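Local coordinates for serine protease p27 (Human astrovirus 1, PDB 2W5E), which probably cleaves the viral polyprotein into its functional products, as a trypsin-like serine endopeptidase of the PA clan working through a charge-relay catalytic triad, at residues A[39-44]-A[56-61]; A[137-141]-A[152-156]. All blocks are in the same frame, centred on the assembly; numbering follows the deposited sequence.

Contact 1: residues A[39-44]-A[56-61]; sequences VGNNTF and AKVRYM
The start of an antiparallel strand pairing, backed by a small apolar cluster, joins the turn after helix 36-39 to strand 52-60 in the N-terminal barrel of this trypsin-like domain. The chain leaves the helix at Gly40 with positive phi (60/-131) and reverses in a type II' beta turn from Val39 to Asn42 (Asn42 N to Val39 O 3.2 Å). It enters the sheet at Phe44, which faces Lys57 as a non-hydrogen-bonded pair (CA-CA 4.5 Å). One backbone hydrogen bond fixes the register, Val58 N to Thr43 O at 2.9 Å. On the sheet face of Phe44 and Lys57, the all-t lysine runs over one face of the Phe44 ring, its CG 4.2 Å from the ring centroid (CH-pi). Val58 points toward the turn; Val39 CG1 is 3.6 Å from Val58 CG2 and 4.3 Å from Met61 SD. Strand 52-60 runs between strands 44-49 and 66-70: backbone hydrogen bonds join Ala56 to Val45 and Lys57 to Thr70; Arg59 and Tyr60 face Phe68 in a classic beta bulge.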
loop_
_atom_site.group_PDB
_atom_site.type_symbol
_atom_site.label_atom_id
_atom_site.label_comp_id
_atom_site.label_asym_id
_atom_site.label_seq_id
_atom_site.Cartn_x
_atom_site.Cartn_y
_atom_site.Cartn_z
ATOM N N VAL A 39 -7.891 -33.350 -4.964
ATOM C CA VAL A 39 -9.054 -33.317 -5.844
ATOM C C VAL A 39 -9.625 -34.731 -6.056
ATOM O O VAL A 39 -10.848 -34.922 -6.054
ATOM C CB VAL A 39 -8.684 -32.621 -7.184
ATOM C CG1 VAL A 39 -9.503 -33.131 -8.339
ATOM C CG2 VAL A 39 -8.802 -31.103 -7.041
ATOM N N GLY A 40 -8.734 -35.709 -6.216
ATOM C CA GLY A 40 -9.124 -37.102 -6.448
ATOM C C GLY A 40 -9.957 -37.253 -7.708
ATOM O O GLY A 40 -9.593 -36.735 -8.764
ATOM N N ASN A 41 -11.083 -37.953 -7.582
ATOM C CA ASN A 41 -12.005 -38.174 -8.700
ATOM C C ASN A 41 -13.264 -37.305 -8.602
ATOM O O ASN A 41 -14.352 -37.709 -9.018
ATOM C CB ASN A 41 -12.372 -39.659 -8.813
ATOM C CG ASN A 41 -11.157 -40.544 -9.022
ATOM O OD1 ASN A 41 -10.373 -40.336 -9.944
ATOM N ND2 ASN A 41 -10.998 -41.536 -8.159
ATOM N N ASN A 42 -13.098 -36.110 -8.042
ATOM C CA ASN A 42 -14.180 -35.147 -7.914
ATOM C C ASN A 42 -13.987 -33.999 -8.905
ATOM O O ASN A 42 -13.144 -33.130 -8.682
ATOM C CB ASN A 42 -14.225 -34.593 -6.487
ATOM C CG ASN A 42 -14.301 -35.685 -5.431
ATOM O OD1 ASN A 42 -13.287 -36.080 -4.848
ATOM N ND2 ASN A 42 -15.504 -36.174 -5.179
ATOM N N THR A 43 -14.754 -34.021 -9.974
ATOM C CA THR A 43 -14.821 -32.951 -10.932
ATOM C C THR A 43 -15.254 -31.616 -10.346
ATOM O O THR A 43 -14.772 -30.601 -10.699
ATOM C CB THR A 43 -15.774 -33.319 -12.025
ATOM O OG1 THR A 43 -15.310 -34.454 -12.736
ATOM C CG2 THR A 43 -15.840 -32.241 -13.022
ATOM N N PHE A 44 -16.168 -31.677 -9.430
ATOM C CA PHE A 44 -16.595 -30.545 -8.615
ATOM C C PHE A 44 -16.135 -30.721 -7.169
ATOM O O PHE A 44 -16.370 -31.764 -6.550
ATOM C CB PHE A 44 -18.117 -30.360 -8.658
ATOM C CG PHE A 44 -18.637 -29.897 -9.991
ATOM C CD1 PHE A 44 -18.644 -28.543 -10.318
ATOM C CD2 PHE A 44 -19.137 -30.815 -10.914
ATOM C CE1 PHE A 44 -19.130 -28.106 -11.549
ATOM C CE2 PHE A 44 -19.626 -30.391 -12.155
ATOM C CZ PHE A 44 -19.618 -29.033 -12.472
ATOM N N ALA A 56 -16.773 -25.389 -6.921
ATOM C CA ALA A 56 -15.836 -25.026 -7.975
ATOM C C ALA A 56 -15.511 -26.242 -8.831
ATOM O O ALA A 56 -15.526 -27.366 -8.341
ATOM C CB ALA A 56 -14.556 -24.431 -7.374
ATOM N N LYS A 57 -15.207 -26.005 -10.101
ATOM C CA LYS A 57 -14.970 -27.079 -11.055
ATOM C C LYS A 57 -13.500 -27.224 -11.423
ATOM O O LYS A 57 -12.835 -26.243 -11.772
ATOM C CB LYS A 57 -15.803 -26.855 -12.322
ATOM C CG LYS A 57 -15.815 -28.037 -13.275
ATOM C CD LYS A 57 -16.611 -27.725 -14.539
ATOM C CE LYS A 57 -16.839 -28.979 -15.361
ATOM N NZ LYS A 57 -17.689 -28.728 -16.563
ATOM N N VAL A 58 -13.008 -28.459 -11.356
ATOM C CA VAL A 58 -11.666 -28.787 -11.830
ATOM C C VAL A 58 -11.550 -28.405 -13.308
ATOM O O VAL A 58 -12.428 -28.733 -14.106
ATOM C CB VAL A 58 -11.332 -30.289 -11.620
ATOM C CG1 VAL A 58 -9.961 -30.632 -12.195
ATOM C CG2 VAL A 58 -11.378 -30.641 -10.145
ATOM N N ARG A 59 -10.479 -27.691 -13.646
ATOM C CA ARG A 59 -10.229 -27.227 -15.014
ATOM C C ARG A 59 -9.288 -28.155 -15.786
ATOM O O ARG A 59 -9.568 -28.513 -16.932
ATOM C CB ARG A 59 -9.660 -25.796 -14.996
ATOM C CG ARG A 59 -9.195 -25.285 -16.348
ATOM C CD ARG A 59 -8.718 -23.833 -16.305
ATOM N NE ARG A 59 -7.423 -23.649 -15.642
ATOM C CZ ARG A 59 -6.245 -23.994 -16.159
ATOM N NH1 ARG A 59 -6.171 -24.578 -17.351
ATOM N NH2 ARG A 59 -5.132 -23.768 -15.475
ATOM N N TYR A 60 -8.181 -28.547 -15.155
ATOM C CA TYR A 60 -7.092 -29.225 -15.857
ATOM C C TYR A 60 -6.229 -30.081 -14.924
ATOM O O TYR A 60 -5.842 -29.640 -13.838
ATOM C CB TYR A 60 -6.238 -28.185 -16.606
ATOM C CG TYR A 60 -5.018 -28.717 -17.334
ATOM C CD1 TYR A 60 -5.108 -29.800 -18.211
ATOM C CD2 TYR A 60 -3.775 -28.107 -17.171
ATOM C CE1 TYR A 60 -3.982 -30.274 -18.886
ATOM C CE2 TYR A 60 -2.650 -28.571 -17.837
ATOM C CZ TYR A 60 -2.757 -29.652 -18.694
ATOM O OH TYR A 60 -1.633 -30.109 -19.350
ATOM N N MET A 61 -5.948 -31.305 -15.366
ATOM C CA MET A 61 -5.123 -32.258 -14.629
ATOM C C MET A 61 -3.937 -32.677 -15.496
ATOM O O MET A 61 -4.051 -33.626 -16.271
ATOM C CB MET A 61 -5.928 -33.511 -14.257
ATOM C CG MET A 61 -7.199 -33.279 -13.459
ATOM S SD MET A 61 -6.902 -33.008 -11.707
ATOM C CE MET A 61 -6.386 -34.634 -11.167
#

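Contact 2: residues A[137-141]-A[152-156]; sequences RVLAV and AVIID
Val141 and Ile155, most covered here, mark two levels of an antiparallel beta hairpin formed by strands 138-146 and 149-154. Val141 and Val153 form a hydrogen-bonded pair (CA-CA 5.4 Å), with hydrogen bonds from Val141 N to Val153 O (3.0 Å) and Val153 N to Val141 O (3.1 Å). Just past the strand end, Ile155 N hydrogen-bonds Leu139 O (3.0 Å). The CA-to-CB bond of Ile155 points toward strand 138-146, and with both chi angles t its CG2 lies 4.3 Å from Val138 CG1 and its CD1 4.5 Å from Val141 CG2. Between these levels Ala140 and Ile154 form a non-hydrogen-bonded pair, CA-CA 4.1 Å; Ala140 CB sits 3.7 Å from Ala152 CB and 4.4 Å from Ile154 CG1. The N-to-C directions of 138-141 and 152-154 make 129°, so the antiparallel pair is strongly twisted. Leu139 and Ala140 both face Val131 in a classic beta bulge. In the C-terminal barrel strands 130-132 and 115-119 flank the hairpin, and Val141 and Ile155 touch Ile66 of the other barrel.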
loop_
_atom_site.group_PDB
_atom_site.type_symbol
_atom_site.label_atom_id
_atom_site.label_comp_id
_atom_site.label_asym_id
_atom_site.label_seq_id
_atom_site.Cartn_x
_atom_site.Cartn_y
_atom_site.Cartn_z
ATOM N N ARG A 137 7.111 -16.182 -3.773
ATOM C CA ARG A 137 6.683 -16.708 -5.070
ATOM C C ARG A 137 6.667 -18.237 -5.038
ATOM O O ARG A 137 7.594 -18.852 -4.513
ATOM C CB ARG A 137 7.618 -16.221 -6.185
ATOM C CG ARG A 137 7.964 -14.732 -6.120
ATOM C CD ARG A 137 6.809 -13.856 -6.556
ATOM N NE ARG A 137 6.773 -13.726 -8.007
ATOM C CZ ARG A 137 7.010 -12.601 -8.679
ATOM N NH1 ARG A 137 7.292 -11.471 -8.038
ATOM N NH2 ARG A 137 6.955 -12.610 -10.004
ATOM N N VAL A 138 5.625 -18.843 -5.608
ATOM C CA VAL A 138 5.451 -20.305 -5.572
ATOM C C VAL A 138 6.493 -21.023 -6.411
ATOM O O VAL A 138 6.679 -20.709 -7.589
ATOM C CB VAL A 138 4.052 -20.763 -6.078
ATOM C CG1 VAL A 138 3.716 -22.168 -5.545
ATOM C CG2 VAL A 138 3.002 -19.802 -5.660
ATOM N N LEU A 139 7.160 -21.994 -5.792
ATOM C CA LEU A 139 8.122 -22.856 -6.473
ATOM C C LEU A 139 7.543 -24.242 -6.746
ATOM O O LEU A 139 7.908 -24.892 -7.727
ATOM C CB LEU A 139 9.383 -23.025 -5.614
ATOM C CG LEU A 139 10.223 -21.806 -5.225
ATOM C CD1 LEU A 139 11.261 -22.214 -4.196
ATOM C CD2 LEU A 139 10.887 -21.195 -6.441
ATOM N N ALA A 140 6.659 -24.694 -5.858
ATOM C CA ALA A 140 6.220 -26.088 -5.844
ATOM C C ALA A 140 4.917 -26.291 -5.068
ATOM O O ALA A 140 4.468 -25.405 -4.347
ATOM C CB ALA A 140 7.325 -26.977 -5.263
ATOM N N VAL A 141 4.328 -27.476 -5.225
ATOM C CA VAL A 141 3.093 -27.859 -4.529
ATOM C C VAL A 141 3.348 -29.074 -3.621
ATOM O O VAL A 141 3.749 -30.134 -4.105
ATOM C CB VAL A 141 1.957 -28.176 -5.546
ATOM C CG1 VAL A 141 0.668 -28.562 -4.829
ATOM C CG2 VAL A 141 1.720 -26.992 -6.490
ATOM N N ALA A 152 7.654 -31.957 -2.362
ATOM C CA ALA A 152 6.769 -31.213 -3.255
ATOM C C ALA A 152 7.179 -31.394 -4.707
ATOM O O ALA A 152 8.337 -31.682 -4.990
ATOM C CB ALA A 152 6.784 -29.737 -2.887
ATOM N N VAL A 153 6.224 -31.240 -5.622
ATOM C CA VAL A 153 6.521 -31.239 -7.056
ATOM C C VAL A 153 6.672 -29.804 -7.551
ATOM O O VAL A 153 5.769 -28.980 -7.372
ATOM C CB VAL A 153 5.438 -31.979 -7.892
ATOM C CG1 VAL A 153 5.779 -31.933 -9.374
ATOM C CG2 VAL A 153 5.307 -33.429 -7.444
ATOM N N ILE A 154 7.817 -29.520 -8.168
ATOM C CA ILE A 154 8.104 -28.209 -8.755
ATOM C C ILE A 154 7.090 -27.843 -9.846
ATOM O O ILE A 154 6.721 -28.680 -10.677
ATOM C CB ILE A 154 9.575 -28.114 -9.274
ATOM C CG1 ILE A 154 10.535 -27.838 -8.115
ATOM C CG2 ILE A 154 9.749 -27.007 -10.309
ATOM C CD1 ILE A 154 11.287 -29.048 -7.626
ATOM N N ILE A 155 6.641 -26.591 -9.816
ATOM C CA ILE A 155 5.676 -26.077 -10.781
ATOM C C ILE A 155 6.319 -24.997 -11.657
ATOM O O ILE A 155 7.170 -24.233 -11.194
ATOM C CB ILE A 155 4.392 -25.546 -10.067
ATOM C CG1 ILE A 155 3.267 -25.265 -11.076
ATOM C CG2 ILE A 155 4.701 -24.326 -9.185
ATOM C CD1 ILE A 155 1.920 -24.888 -10.444
ATOM N N ASP A 156 5.927 -24.957 -12.927
ATOM C CA ASP A 156 6.335 -23.877 -13.828
ATOM C C ASP A 156 5.151 -23.415 -14.702
ATOM O O ASP A 156 4.129 -24.102 -14.752
ATOM C CB ASP A 156 7.591 -24.260 -14.639
ATOM C CG ASP A 156 7.341 -25.364 -15.645
ATOM O OD1 ASP A 156 6.636 -25.110 -16.639
ATOM O OD2 ASP A 156 7.882 -26.476 -15.462
#

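Overall arrangement
The two contacts lie in different halves of the double beta-barrel fold of chymotrypsin-like proteases, contact 1 in the N-terminal barrel and contact 2 in the C-terminal one. Their centres are 19 Å apart and their nearest atoms about 9 Å, so they do not touch; strand 66-70, a neighbour of contact 1's strand, also meets contact 2 across the barrel interface. Both lie near the catalytic triad at the junction of the barrels, contact 2 closer. By side-chain distance, Val39 is about 7 Å from His37 and Met61 about 8 Å from Asp65 in contact 1, while Val141 of contact 2 is about 8 Å from Ser127. Asp65 immediately precedes strand 66-70, with Val153 of the C-terminal barrel about 5 Å from it.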